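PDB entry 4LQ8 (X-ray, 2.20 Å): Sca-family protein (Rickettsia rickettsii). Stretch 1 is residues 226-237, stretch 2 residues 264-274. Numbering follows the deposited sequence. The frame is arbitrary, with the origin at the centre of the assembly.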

# COMPACT_ATOMS: atom_id res chain seq x y z
N PHE A 226 -3.17 -12.42 -0.31
CA PHE A 226 -1.76 -12.29 -0.73
C PHE A 226 -0.86 -13.30 -0.03
O PHE A 226 -0.96 -13.42 1.19
CB PHE A 226 -1.24 -10.86 -0.51
CG PHE A 226 -1.97 -9.78 -1.26
CD1 PHE A 226 -1.62 -9.47 -2.58
CD2 PHE A 226 -2.98 -9.04 -0.65
CE1 PHE A 226 -2.30 -8.45 -3.28
CE2 PHE A 226 -3.65 -8.04 -1.34
CZ PHE A 226 -3.30 -7.74 -2.65
N PRO A 227 -0.00 -14.05 -0.76
CA PRO A 227 0.87 -15.02 -0.08
C PRO A 227 1.96 -14.30 0.73
O PRO A 227 2.35 -13.19 0.39
CB PRO A 227 1.44 -15.87 -1.23
CG PRO A 227 1.39 -14.99 -2.41
CD PRO A 227 0.25 -14.02 -2.22
N ILE A 228 2.36 -14.90 1.85
CA ILE A 228 3.42 -14.36 2.72
C ILE A 228 4.71 -15.04 2.31
O ILE A 228 5.65 -14.36 1.90
CB ILE A 228 3.11 -14.54 4.24
CG1 ILE A 228 1.72 -13.95 4.62
CG2 ILE A 228 4.22 -13.98 5.13
CD1 ILE A 228 1.50 -12.47 4.26
N LYS A 229 4.71 -16.37 2.34
CA LYS A 229 5.83 -17.20 1.94
C LYS A 229 5.40 -18.12 0.81
O LYS A 229 4.34 -18.74 0.86
CB LYS A 229 6.39 -17.97 3.15
CG LYS A 229 7.17 -17.04 4.08
CD LYS A 229 7.91 -17.77 5.18
CE LYS A 229 8.59 -16.80 6.13
NZ LYS A 229 7.60 -16.17 7.04
N LEU A 230 6.19 -18.15 -0.26
CA LEU A 230 5.85 -18.95 -1.43
C LEU A 230 6.78 -20.15 -1.52
O LEU A 230 7.96 -20.04 -1.16
CB LEU A 230 5.88 -18.09 -2.71
CG LEU A 230 4.79 -16.99 -2.78
CD1 LEU A 230 5.27 -15.70 -2.08
CD2 LEU A 230 4.42 -16.69 -4.20
N ASP A 231 6.23 -21.30 -1.91
CA ASP A 231 6.98 -22.56 -2.01
C ASP A 231 6.68 -23.30 -3.32
O ASP A 231 6.72 -24.52 -3.36
CB ASP A 231 6.70 -23.44 -0.77
CG ASP A 231 5.24 -23.89 -0.55
OD1 ASP A 231 4.34 -23.40 -1.28
OD2 ASP A 231 5.01 -24.70 0.37
N GLN A 232 6.36 -22.56 -4.40
CA GLN A 232 6.06 -23.18 -5.69
C GLN A 232 7.18 -22.90 -6.71
O GLN A 232 8.33 -23.19 -6.40
CB GLN A 232 4.65 -22.82 -6.16
CG GLN A 232 3.56 -23.38 -5.24
CD GLN A 232 2.25 -22.69 -5.45
OE1 GLN A 232 1.50 -22.99 -6.38
NE2 GLN A 232 1.96 -21.70 -4.62
N ALA A 233 6.88 -22.35 -7.91
CA ALA A 233 7.91 -22.05 -8.91
C ALA A 233 8.80 -20.88 -8.49
O ALA A 233 8.41 -20.04 -7.68
CB ALA A 233 7.28 -21.74 -10.25
N ASP A 234 10.00 -20.84 -9.06
CA ASP A 234 11.01 -19.81 -8.85
C ASP A 234 10.62 -18.53 -9.58
O ASP A 234 9.90 -18.59 -10.59
CB ASP A 234 12.37 -20.28 -9.38
CG ASP A 234 13.07 -21.40 -8.60
OD1 ASP A 234 12.54 -21.80 -7.54
OD2 ASP A 234 14.15 -21.83 -9.04
N GLY A 235 11.12 -17.39 -9.11
CA GLY A 235 10.91 -16.11 -9.76
C GLY A 235 10.54 -14.93 -8.89
O GLY A 235 10.57 -15.01 -7.66
N SER A 236 10.18 -13.83 -9.55
CA SER A 236 9.76 -12.57 -8.94
C SER A 236 8.35 -12.27 -9.42
O SER A 236 7.94 -12.74 -10.48
CB SER A 236 10.69 -11.43 -9.36
OG SER A 236 12.03 -11.73 -9.01
N MET A 237 7.63 -11.46 -8.65
CA MET A 237 6.25 -11.12 -8.94
C MET A 237 5.92 -9.77 -8.32
O MET A 237 6.24 -9.53 -7.16
CB MET A 237 5.36 -12.25 -8.38
CG MET A 237 3.88 -11.99 -8.40
SD MET A 237 2.96 -13.39 -7.69
CE MET A 237 3.31 -13.21 -5.98
N GLU A 264 10.49 -10.66 -4.68
CA GLU A 264 11.70 -10.85 -5.48
C GLU A 264 12.26 -12.21 -5.22
O GLU A 264 12.18 -12.70 -4.09
CB GLU A 264 12.75 -9.81 -5.14
CG GLU A 264 12.36 -8.38 -5.45
CD GLU A 264 13.41 -7.39 -5.02
OE1 GLU A 264 14.51 -7.82 -4.60
OE2 GLU A 264 13.14 -6.17 -5.10
N GLU A 265 12.88 -12.81 -6.24
CA GLU A 265 13.53 -14.12 -6.17
C GLU A 265 14.51 -14.14 -5.00
O GLU A 265 15.46 -13.35 -4.97
CB GLU A 265 14.23 -14.44 -7.50
CG GLU A 265 14.58 -15.91 -7.66
CD GLU A 265 15.07 -16.36 -9.02
OE1 GLU A 265 14.49 -15.94 -10.04
OE2 GLU A 265 16.01 -17.19 -9.05
N GLY A 266 14.21 -14.98 -4.00
CA GLY A 266 15.03 -15.14 -2.80
C GLY A 266 16.24 -16.05 -3.01
O GLY A 266 16.52 -16.46 -4.14
N PRO A 267 16.97 -16.39 -1.91
CA PRO A 267 18.17 -17.25 -2.06
C PRO A 267 17.86 -18.67 -2.55
O PRO A 267 18.66 -19.25 -3.29
CB PRO A 267 18.81 -17.24 -0.66
CG PRO A 267 18.15 -16.11 0.08
CD PRO A 267 16.78 -15.98 -0.50
N ASN A 268 16.69 -19.22 -2.16
CA ASN A 268 16.20 -20.55 -2.54
C ASN A 268 15.50 -20.57 -3.94
O ASN A 268 15.08 -21.64 -4.39
CB ASN A 268 15.24 -21.09 -1.45
CG ASN A 268 14.01 -20.26 -1.17
OD1 ASN A 268 13.84 -19.13 -1.66
ND2 ASN A 268 13.11 -20.79 -0.34
N GLY A 269 15.39 -19.40 -4.57
CA GLY A 269 14.76 -19.22 -5.87
C GLY A 269 13.31 -18.79 -5.77
O GLY A 269 12.74 -18.28 -6.74
N LYS A 270 12.69 -18.99 -4.61
CA LYS A 270 11.28 -18.67 -4.39
C LYS A 270 11.02 -17.16 -4.25
O LYS A 270 11.86 -16.47 -3.66
CB LYS A 270 10.74 -19.41 -3.13
CG LYS A 270 11.03 -20.90 -3.07
CD LYS A 270 10.45 -21.70 -4.24
CE LYS A 270 11.01 -23.11 -4.28
NZ LYS A 270 11.01 -23.64 -5.66
N PRO A 271 9.84 -16.66 -4.72
CA PRO A 271 9.52 -15.23 -4.53
C PRO A 271 9.44 -14.91 -3.04
O PRO A 271 8.86 -15.68 -2.27
CB PRO A 271 8.16 -15.05 -5.20
CG PRO A 271 8.00 -16.25 -6.09
CD PRO A 271 8.75 -17.36 -5.43
N GLN A 272 10.12 -13.83 -2.64
CA GLN A 272 10.19 -13.39 -1.25
C GLN A 272 9.58 -11.99 -1.14
O GLN A 272 9.99 -11.10 -1.89
CB GLN A 272 11.67 -13.37 -0.79
CG GLN A 272 11.84 -13.25 0.71
CD GLN A 272 13.21 -13.67 1.16
OE1 GLN A 272 14.23 -13.12 0.74
NE2 GLN A 272 13.26 -14.65 2.05
N LEU A 273 8.61 -11.80 -0.22
CA LEU A 273 7.96 -10.51 -0.04
C LEU A 273 8.95 -9.48 0.51
O LEU A 273 9.41 -9.60 1.65
CB LEU A 273 6.71 -10.65 0.83
CG LEU A 273 5.88 -9.37 1.11
CD1 LEU A 273 5.39 -8.71 -0.20
CD2 LEU A 273 4.70 -9.71 2.01
N LYS A 274 9.32 -8.49 -0.33
CA LYS A 274 10.32 -7.47 0.04
C LYS A 274 9.70 -6.13 0.38
O LYS A 274 10.31 -5.32 1.09
CB LYS A 274 11.32 -7.28 -1.14
CG LYS A 274 12.11 -8.56 -1.53
CD LYS A 274 13.22 -8.89 -0.55
CE LYS A 274 13.91 -10.18 -0.90
NZ LYS A 274 14.97 -10.51 0.10
O HOH W 1 8.21 -13.91 1.68
O HOH W 2 8.67 -16.70 0.21

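The contact is organised around Lys-270, whose CA-to-CB bond points away from stretch 1 but whose side chain nevertheless returns to it. Two successive m torsions (chi1 -50°, chi2 -60°) fold the chain back, and the extended chi3 and chi4 then carry the ammonium group to two acceptors: Lys-270 NZ donates to the carbonyl Gln-232 O at 2.8 Å and forms a salt bridge with Asp-234 OD1 at 3.0 Å. Asp-234 meets it with an m chi1 of -71°; its CA-to-CB bond lies sideways, and the carboxylate comes nearer the lysine.

This carboxylate lies over Gly-269, where an ideal CB would come within 2.8 Å of Asp-234 CG. The positive phi of Gly-269 (96°), at the end of the type I turn from Gly-266, independently calls for glycine. Its carbonyl accepts a hydrogen bond from the backbone of the other stretch, with Gly-235 N to Gly-269 O at 3.0 Å, and also receives a CA-H...O contact from Asp-234 CA (3.1 Å to Gly-269 O). Within the turn, Asn-268 adopts a p chi1, which places its OD1 3.2 Å from Lys-270 N as a hydrogen-bond acceptor.

Pro-271 and Leu-230 point toward each other's stretches and supply the apolar part of the contact, with Leu-230 CB 4.0 Å from Pro-271 CD. The proline ring, C-gamma exo, also packs on the backbone, with its CG 3.3 Å from Gly-235 O; lacking an amide hydrogen, Pro-271 cannot donate to that carbonyl. Beside this pair, one water accepts from Leu-230 N (2.9 Å) and donates to Pro-271 O (2.7 Å); another similarly joins Leu-273 N to Ile-228 O.

At the other end, the m rotamer of Ser-236 (chi1 -57°) sets its hydroxyl to receive the backbone amide, with Glu-265 N to Ser-236 OG at 3.1 Å.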